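Local coordinates for protein lipase (Rhizopus chinensis, PDB 6A0W) that probably hydrolyses the ester bonds of triacylglycerols as a secreted fungal class 3 lipase of the alpha/beta-hydrolase fold, with an N-terminal segment that regulates substrate binding, at residues Asp89-Ile94 against Thr106-Asn111; Gly174-Leu179 against Gly203-Gly208. All blocks are in the same frame, centred on the assembly; numbering follows the deposited sequence.

Interaction 1. Residues Asp89-Ile94 against Thr106-Asn111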
loop_
_atom_site.group_PDB
_atom_site.type_symbol
_atom_site.label_atom_id
_atom_site.label_comp_id
_atom_site.label_asym_id
_atom_site.label_seq_id
_atom_site.Cartn_x
_atom_site.Cartn_y
_atom_site.Cartn_z
ATOM N N ASP A 89 9.295 11.137 -8.063
ATOM C CA ASP A 89 7.874 11.508 -8.124
ATOM C C ASP A 89 7.051 10.820 -7.022
ATOM O O ASP A 89 5.954 10.294 -7.265
ATOM C CB ASP A 89 7.282 11.216 -9.504
ATOM C CG ASP A 89 6.001 12.021 -9.787
ATOM O OD1 ASP A 89 5.768 13.075 -9.140
ATOM O OD2 ASP A 89 5.172 11.538 -10.604
ATOM N N THR A 90 7.536 10.968 -5.788
ATOM C CA THR A 90 6.829 10.500 -4.611
ATOM C C THR A 90 6.046 11.661 -4.044
ATOM O O THR A 90 6.573 12.739 -3.844
ATOM C CB THR A 90 7.810 9.913 -3.581
ATOM O OG1 THR A 90 8.533 8.820 -4.171
ATOM C CG2 THR A 90 7.077 9.444 -2.339
ATOM N N ASN A 91 4.759 11.445 -3.846
ATOM C CA ASN A 91 3.841 12.489 -3.458
ATOM C C ASN A 91 2.991 11.952 -2.311
ATOM O O ASN A 91 2.825 10.753 -2.168
ATOM C CB ASN A 91 2.927 12.855 -4.633
ATOM C CG ASN A 91 3.685 13.408 -5.842
ATOM O OD1 ASN A 91 3.737 14.617 -5.990
ATOM N ND2 ASN A 91 4.200 12.540 -6.735
ATOM N N GLY A 92 2.401 12.842 -1.524
ATOM C CA GLY A 92 1.527 12.422 -0.463
ATOM C C GLY A 92 0.872 13.580 0.228
ATOM O O GLY A 92 1.068 14.756 -0.123
ATOM N N PHE A 93 0.057 13.223 1.196
ATOM C CA PHE A 93 -0.694 14.182 1.944
ATOM C C PHE A 93 -1.049 13.664 3.324
ATOM O O PHE A 93 -1.028 12.464 3.570
ATOM C CB PHE A 93 -1.954 14.606 1.182
ATOM C CG PHE A 93 -2.968 13.512 0.963
ATOM C CD1 PHE A 93 -3.939 13.250 1.922
ATOM C CD2 PHE A 93 -3.130 12.949 -0.292
ATOM C CE1 PHE A 93 -4.907 12.284 1.696
ATOM C CE2 PHE A 93 -4.120 12.004 -0.543
ATOM C CZ PHE A 93 -5.029 11.689 0.450
ATOM N N ILE A 94 -1.469 14.595 4.182
ATOM C CA ILE A 94 -2.031 14.297 5.461
ATOM C C ILE A 94 -3.402 14.941 5.379
ATOM O O ILE A 94 -3.521 16.114 5.028
ATOM C CB ILE A 94 -1.279 15.026 6.608
ATOM C CG1 ILE A 94 0.213 14.685 6.630
ATOM C CG2 ILE A 94 -1.969 14.788 7.933
ATOM C CD1 ILE A 94 0.479 13.228 6.612
ATOM N N THR A 106 -1.249 9.563 3.428
ATOM C CA THR A 106 -1.405 8.862 2.132
ATOM C C THR A 106 -0.209 9.122 1.215
ATOM O O THR A 106 0.211 10.257 1.140
ATOM C CB THR A 106 -2.710 9.306 1.457
ATOM O OG1 THR A 106 -3.799 9.147 2.354
ATOM C CG2 THR A 106 -2.989 8.564 0.176
ATOM N N PHE A 107 0.260 8.110 0.510
ATOM C CA PHE A 107 1.403 8.277 -0.415
ATOM C C PHE A 107 1.133 7.648 -1.783
ATOM O O PHE A 107 0.285 6.789 -1.939
ATOM C CB PHE A 107 2.647 7.560 0.106
ATOM C CG PHE A 107 3.123 7.970 1.471
ATOM C CD1 PHE A 107 2.642 7.348 2.608
ATOM C CD2 PHE A 107 4.065 8.966 1.620
ATOM C CE1 PHE A 107 3.092 7.713 3.862
ATOM C CE2 PHE A 107 4.509 9.333 2.874
ATOM C CZ PHE A 107 4.026 8.701 3.989
ATOM N N ARG A 108 1.817 8.349 -2.952
ATOM C CA ARG A 108 2.020 7.503 -4.143
ATOM C C ARG A 108 3.480 7.610 -4.573
ATOM O O ARG A 108 4.098 8.626 -4.303
ATOM C CB ARG A 108 1.088 7.920 -5.283
ATOM C CG ARG A 108 1.357 9.314 -5.825
ATOM C CD ARG A 108 0.400 9.747 -6.925
ATOM N NE ARG A 108 0.713 11.082 -7.429
ATOM C CZ ARG A 108 1.566 11.324 -8.413
ATOM N NH1 ARG A 108 2.196 10.321 -9.010
ATOM N NH2 ARG A 108 1.791 12.571 -8.808
ATOM N N GLY A 109 3.760 6.849 -5.519
ATOM C CA GLY A 109 4.991 6.974 -6.303
ATOM C C GLY A 109 4.618 7.387 -7.713
ATOM O O GLY A 109 3.580 7.989 -7.888
ATOM N N THR A 110 5.411 7.032 -8.679
ATOM C CA THR A 110 5.140 7.411 -10.078
ATOM C C THR A 110 3.894 6.709 -10.618
ATOM O O THR A 110 3.677 5.569 -10.281
ATOM C CB THR A 110 6.327 7.031 -10.961
ATOM O OG1 THR A 110 5.956 7.302 -12.301
ATOM C CG2 THR A 110 6.733 5.585 -10.822
ATOM N N ASN A 111 3.147 7.406 -11.440
ATOM C CA ASN A 111 1.995 6.859 -12.155
ATOM C C ASN A 111 2.449 6.237 -13.464
ATOM O O ASN A 111 1.620 5.784 -14.230
ATOM C CB ASN A 111 0.922 7.925 -12.439
ATOM C CG ASN A 111 1.473 9.236 -13.026
ATOM O OD1 ASN A 111 2.654 9.614 -12.820
ATOM N ND2 ASN A 111 0.548 10.044 -13.575
HETATM O O HOH W 1 5.957 9.952 -12.617
HETATM O O HOH W 2 3.959 11.911 -13.492
#

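Interaction 2. Residues Gly174-Leu179 against Gly203-Gly208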
loop_
_atom_site.group_PDB
_atom_site.type_symbol
_atom_site.label_atom_id
_atom_site.label_comp_id
_atom_site.label_asym_id
_atom_site.label_seq_id
_atom_site.Cartn_x
_atom_site.Cartn_y
_atom_site.Cartn_z
ATOM N N GLY A 174 3.432 3.659 -3.636
ATOM C CA GLY A 174 2.925 4.402 -2.495
ATOM C C GLY A 174 2.662 3.522 -1.285
ATOM O O GLY A 174 2.685 3.991 -0.129
ATOM N N GLY A 175 2.354 2.259 -1.566
ATOM C CA GLY A 175 2.136 1.277 -0.501
ATOM C C GLY A 175 3.448 0.975 0.209
ATOM O O GLY A 175 3.462 0.866 1.421
ATOM N N ALA A 176 4.559 0.989 -0.533
ATOM C CA ALA A 176 5.857 0.838 0.070
ATOM C C ALA A 176 6.150 1.971 1.023
ATOM O O ALA A 176 6.600 1.710 2.138
ATOM C CB ALA A 176 6.945 0.712 -0.956
ATOM N N GLN A 177 5.853 3.209 0.625
ATOM C CA GLN A 177 5.993 4.352 1.516
ATOM C C GLN A 177 5.099 4.242 2.744
ATOM O O GLN A 177 5.488 4.585 3.877
ATOM C CB GLN A 177 5.690 5.642 0.754
ATOM C CG GLN A 177 6.617 5.908 -0.435
ATOM C CD GLN A 177 8.063 5.994 0.024
ATOM O OE1 GLN A 177 8.298 6.669 1.013
ATOM N NE2 GLN A 177 8.947 5.137 -0.507
ATOM N N ALA A 178 3.881 3.742 2.535
ATOM C CA ALA A 178 2.945 3.565 3.644
ATOM C C ALA A 178 3.532 2.670 4.742
ATOM O O ALA A 178 3.449 3.003 5.923
ATOM C CB ALA A 178 1.611 2.986 3.143
ATOM N N LEU A 179 4.095 1.535 4.339
ATOM C CA LEU A 179 4.609 0.557 5.281
ATOM C C LEU A 179 5.839 1.155 6.013
ATOM O O LEU A 179 5.930 1.113 7.234
ATOM C CB LEU A 179 5.066 -0.675 4.511
ATOM C CG LEU A 179 5.739 -1.742 5.352
ATOM C CD1 LEU A 179 4.797 -2.185 6.463
ATOM C CD2 LEU A 179 6.132 -2.933 4.487
ATOM N N GLY A 203 -2.057 -3.218 -4.079
ATOM C CA GLY A 203 -0.986 -3.443 -5.049
ATOM C C GLY A 203 0.431 -3.098 -4.564
ATOM O O GLY A 203 1.316 -2.754 -5.353
ATOM N N CYS A 204 0.691 -3.349 -3.292
ATOM C CA CYS A 204 2.010 -3.113 -2.695
ATOM C C CYS A 204 3.067 -4.108 -3.170
ATOM O O CYS A 204 2.867 -5.335 -3.109
ATOM C CB CYS A 204 1.913 -3.159 -1.175
ATOM S SG CYS A 204 3.376 -2.454 -0.347
ATOM N N PRO A 205 4.183 -3.608 -3.708
ATOM C CA PRO A 205 5.309 -4.528 -3.960
ATOM C C PRO A 205 5.944 -5.050 -2.663
ATOM O O PRO A 205 5.647 -4.570 -1.560
ATOM C CB PRO A 205 6.342 -3.636 -4.675
ATOM C CG PRO A 205 6.078 -2.294 -4.087
ATOM C CD PRO A 205 4.574 -2.203 -3.943
ATOM N N ARG A 206 6.776 -6.074 -2.802
ATOM C CA ARG A 206 7.640 -6.465 -1.696
ATOM C C ARG A 206 8.572 -5.289 -1.398
ATOM O O ARG A 206 8.960 -4.538 -2.314
ATOM C CB ARG A 206 8.422 -7.739 -2.005
ATOM C CG ARG A 206 7.533 -8.976 -2.142
ATOM C CD ARG A 206 8.319 -10.269 -2.178
ATOM N NE ARG A 206 7.437 -11.394 -2.418
ATOM C CZ ARG A 206 7.094 -11.860 -3.614
ATOM N NH1 ARG A 206 7.606 -11.353 -4.709
ATOM N NH2 ARG A 206 6.276 -12.901 -3.721
ATOM N N VAL A 207 8.807 -5.081 -0.104
ATOM C CA VAL A 207 9.534 -3.930 0.376
ATOM C C VAL A 207 10.898 -4.234 0.996
ATOM O O VAL A 207 11.853 -3.469 0.792
ATOM C CB VAL A 207 8.689 -3.158 1.382
ATOM C CG1 VAL A 207 9.506 -2.043 2.011
ATOM C CG2 VAL A 207 7.441 -2.622 0.697
ATOM N N GLY A 208 11.013 -5.341 1.734
ATOM C CA GLY A 208 12.274 -5.704 2.362
ATOM C C GLY A 208 12.544 -7.188 2.414
ATOM O O GLY A 208 11.750 -7.962 1.915
#

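Interaction 1. Residues Asp89-Ile94 against Thr106-Asn111
Asn91-Arg108 and Phe93-Thr106 are the hydrogen-bonded antiparallel pairs of a beta hairpin, strands 90-97 and 102-108, toward one edge of the central alpha/beta-hydrolase sheet. Asn91 N gives a straight bond to Arg108 O (2.9 Å), and Arg108 N returns a more bent one to Asn91 O; Phe93 and Thr106 exchange a second pair. Between them Gly92 faces Phe107, and with no side chain there the strands approach closely, the two CA atoms 4.1 Å apart.

One face of the sheet bears Asn91, Arg108, Phe93 and Thr106. The side chains of Asn91 and Arg108 run alongside each other with amide and guanidinium stacked, their planes 11° apart. ND2 lies over the guanidinium rim, 3.2 Å from NH2 of Arg108; both are donors, so no bond forms. Instead ND2 points within its amide plane to Asp89 OD1 (2.9 Å), reaching that oxygen from above the carboxylate, while Asn91 OD1 is bonded to Thr84 OG1. Asp89 OD2 comes to the guanidinium edge in a long salt bridge to Arg108 NH1 (3.6 Å), the two planes nearly perpendicular, and a water links OD2 to Thr110 OG1, itself bonded to Ser112 N. In related fungal lipases the loop following strand 102-108 contributes to the oxyanion hole, probably here too.

Phe93 CG sits between the backbone N and carbonyl carbon (chi1 65°), which lays the ring over Thr106: Thr106 CB is 3.6 Å from its centroid in a CH-pi contact, and the neighbouring OG1, buried without a polar partner, is 3.4 Å from Phe93 CE1.

Interaction 2. Residues Gly174-Leu179 against Gly203-Gly208
The peptide group joining Gly175 and Ala176 is the flat surface met here: Cys204 SG rests over one face, while the other is turned toward the axis of helix 173-188. The sulfur stands almost squarely over the carbonyl carbon, 3.5 Å from Gly175 C, with Ala176 N slightly farther from SG at 3.6 Å. Gly175 has no side chain, which lets SG come down onto the bare backbone, and the torsion of Cys204, with SG anti to its backbone N (chi1 -165°), carries it there. At the oxygen end of the same peptide, Gly175 O accepts the helical bond from Leu179 N (3.1 Å).

Farther along, the contact is purely apolar. Val207 directs CG2 at the helix, where it meets Ala176 CB at 3.8 Å and Leu179 CD2 at 4.0 Å. The Leu179 and Val207 side chains run antiparallel, overlapping along their flanks, and Phe212 of helix 210-218 touches both. Pro205 adds a looser touch, its CG 4.4 Å from Ala176 CB. No hydrogen bond crosses between the segments, and every residue that touches is buried.

The helix thus packs against the loop leaving the next parallel strand, 197-202. This belongs to the beta-alpha-beta crossover of the alpha/beta-hydrolase fold, whose helix starts at a turn matching the GxSxG nucleophile elbow, probably presenting the catalytic serine.

Overall arrangement
From the N terminus, interaction 1 comes first: it closes the short hairpin loop between strands 90-97 and 102-108. Interaction 2 opens only after that hairpin is complete, closing a longer excursion through the rest of helix 173-188 and strand 197-202, so the two follow in series and neither crosses nor encloses the other. They nevertheless meet in space, their centres about 12 Å apart. Phe107, on the sheet face turned to helix 173-188, lays its CG 3.5 Å from Gln177 CB, and Thr90 also packs on Gln177. The helix therefore lies between the hairpin and the loop after strand 197-202, and Phe107 also touches the turn that probably forms the nucleophile elbow.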